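Local coordinates for putative lipoate-protein ligase A subunit 2 (Thermoplasma acidophilum DSM 1728, PDB 3R07), which is a putative subunit of a lipoate-protein ligase, a small alpha/beta protein related to the C-terminal domain of bacterial lipoate-protein ligases, at residues 47-52 with 70-75. Numbering follows the deposited sequence.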
loop_
_atom_site.group_PDB
_atom_site.type_symbol
_atom_site.label_atom_id
_atom_site.label_comp_id
_atom_site.label_asym_id
_atom_site.label_seq_id
_atom_site.Cartn_x
_atom_site.Cartn_y
_atom_site.Cartn_z
ATOM N N ILE B 47 9.498 2.304 12.407
ATOM C CA ILE B 47 9.171 0.971 12.868
ATOM C C ILE B 47 10.391 0.293 13.481
ATOM O O ILE B 47 10.268 -0.456 14.433
ATOM C CB ILE B 47 8.573 0.094 11.728
ATOM C CG1 ILE B 47 7.861 -1.135 12.306
ATOM C CG2 ILE B 47 9.627 -0.284 10.701
ATOM C CD1 ILE B 47 6.656 -0.794 13.181
ATOM N N ASN B 48 11.569 0.550 12.927
ATOM C CA ASN B 48 12.804 -0.013 13.481
ATOM C C ASN B 48 13.202 0.612 14.811
ATOM O O ASN B 48 13.836 -0.037 15.628
ATOM C CB ASN B 48 13.953 0.157 12.501
ATOM C CG ASN B 48 13.714 -0.552 11.209
ATOM O OD1 ASN B 48 13.896 0.023 10.145
ATOM N ND2 ASN B 48 13.294 -1.812 11.285
ATOM N N ARG B 49 12.844 1.883 14.996
ATOM C CA ARG B 49 13.130 2.601 16.227
ATOM C C ARG B 49 12.236 2.027 17.329
ATOM O O ARG B 49 12.701 1.813 18.444
ATOM C CB ARG B 49 12.915 4.126 16.068
ATOM C CG ARG B 49 14.019 5.029 16.706
ATOM C CD ARG B 49 13.628 6.542 16.920
ATOM N NE ARG B 49 12.857 7.142 15.822
ATOM C CZ ARG B 49 11.645 7.702 15.953
ATOM N NH1 ARG B 49 11.050 7.766 17.149
ATOM N NH2 ARG B 49 11.015 8.209 14.885
ATOM N N LEU B 50 10.976 1.753 17.007
ATOM C CA LEU B 50 10.024 1.251 17.983
ATOM C C LEU B 50 10.412 -0.144 18.473
ATOM O O LEU B 50 10.245 -0.461 19.644
ATOM C CB LEU B 50 8.607 1.246 17.406
ATOM C CG LEU B 50 7.424 0.869 18.311
ATOM C CD1 LEU B 50 7.424 1.651 19.620
ATOM C CD2 LEU B 50 6.093 1.037 17.586
ATOM N N GLU B 51 10.939 -0.975 17.586
ATOM C CA GLU B 51 11.417 -2.291 17.992
ATOM C C GLU B 51 12.695 -2.166 18.849
ATOM O O GLU B 51 12.858 -2.879 19.842
ATOM C CB GLU B 51 11.662 -3.193 16.770
ATOM C CG GLU B 51 10.413 -3.718 16.065
ATOM C CD GLU B 51 10.741 -4.399 14.732
ATOM O OE1 GLU B 51 11.823 -4.128 14.182
ATOM O OE2 GLU B 51 9.930 -5.205 14.224
ATOM N N ASP B 52 13.593 -1.263 18.458
ATOM C CA ASP B 52 14.862 -1.043 19.166
ATOM C C ASP B 52 14.657 -0.531 20.584
ATOM O O ASP B 52 15.439 -0.841 21.479
ATOM C CB ASP B 52 15.749 -0.064 18.393
ATOM C CG ASP B 52 16.358 -0.688 17.142
ATOM O OD1 ASP B 52 16.161 -1.917 16.942
ATOM O OD2 ASP B 52 17.027 0.048 16.364
ATOM N N TYR B 70 5.963 8.236 20.048
ATOM C CA TYR B 70 5.058 9.216 19.463
ATOM C C TYR B 70 5.454 10.709 19.702
ATOM O O TYR B 70 5.365 11.530 18.779
ATOM C CB TYR B 70 3.633 8.949 19.930
ATOM C CG TYR B 70 2.895 7.885 19.145
ATOM C CD1 TYR B 70 1.990 8.237 18.143
ATOM C CD2 TYR B 70 3.075 6.529 19.414
ATOM C CE1 TYR B 70 1.292 7.268 17.418
ATOM C CE2 TYR B 70 2.378 5.542 18.687
ATOM C CZ TYR B 70 1.489 5.924 17.694
ATOM O OH TYR B 70 0.790 4.976 16.971
ATOM N N ASN B 71 5.895 11.060 20.913
ATOM C CA ASN B 71 6.371 12.430 21.197
ATOM C C ASN B 71 7.641 12.848 20.430
ATOM O O ASN B 71 8.065 14.010 20.522
ATOM C CB ASN B 71 6.576 12.658 22.705
ATOM C CG ASN B 71 5.323 12.392 23.511
ATOM O OD1 ASN B 71 4.201 12.599 23.043
ATOM N ND2 ASN B 71 5.508 11.914 24.731
ATOM N N GLN B 72 8.257 11.919 19.697
ATOM C CA GLN B 72 9.318 12.297 18.753
ATOM C C GLN B 72 8.717 12.660 17.403
ATOM O O GLN B 72 9.444 12.931 16.456
ATOM C CB GLN B 72 10.375 11.202 18.594
ATOM C CG GLN B 72 11.340 11.104 19.764
ATOM C CD GLN B 72 11.839 9.683 19.979
ATOM O OE1 GLN B 72 12.864 9.274 19.425
ATOM N NE2 GLN B 72 11.111 8.922 20.792
ATOM N N GLY B 73 7.382 12.655 17.338
ATOM C CA GLY B 73 6.625 13.106 16.168
ATOM C C GLY B 73 6.508 12.077 15.060
ATOM O O GLY B 73 7.062 12.268 13.982
ATOM N N VAL B 74 5.781 10.991 15.326
ATOM C CA VAL B 74 5.577 9.927 14.347
ATOM C C VAL B 74 4.112 9.951 13.894
ATOM O O VAL B 74 3.207 10.097 14.716
ATOM C CB VAL B 74 6.027 8.537 14.913
ATOM C CG1 VAL B 74 5.634 7.387 13.997
ATOM C CG2 VAL B 74 7.545 8.510 15.123
ATOM N N ILE B 75 3.881 9.837 12.587
ATOM C CA ILE B 75 2.525 9.920 12.037
ATOM C C ILE B 75 2.027 8.529 11.620
ATOM O O ILE B 75 2.633 7.861 10.777
ATOM C CB ILE B 75 2.429 10.922 10.845
ATOM C CG1 ILE B 75 3.129 12.246 11.173
ATOM C CG2 ILE B 75 0.970 11.169 10.449
ATOM C CD1 ILE B 75 4.542 12.391 10.563
#
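Where helix 62-70 ends and the chain turns into the loop toward helix 83-88, Arg49 of helix 46-54 reaches across to meet Gln72 and Val74. Gly73, the first residue to leave helical geometry, has positive phi (81°), and Gly73 N is hydrogen-bonded to Tyr70 O at 2.7 Å. The turn sets Gln72 and Val74 on either side of this glycine in sequence, with the CB of each pointing toward helix 46-54.

The arginine chain bends at chi3 (-40°), and its guanidinium ends between Gln72 and Val74. Arg49 NH1 lies 3.3 Å from Gln72 OE1, approached obliquely, with the guanidinium and amide planes 50° apart. At the guanidinium edge, near the group's plane, Arg49 NH2 meets Val74 CG2 at 3.5 Å.

Phe69 of helix 62-70 touches both Arg49 and Val74, and Leu50 touches the same side chain, so the contact borders the apolar seam between the two helices. The guanidinium thus lies between a buried valine and an exposed glutamine, in van der Waals contact with a methyl on one hand and close to an amide oxygen on the other. With just 150 Å² buried between the segments, the contact is probably a light one.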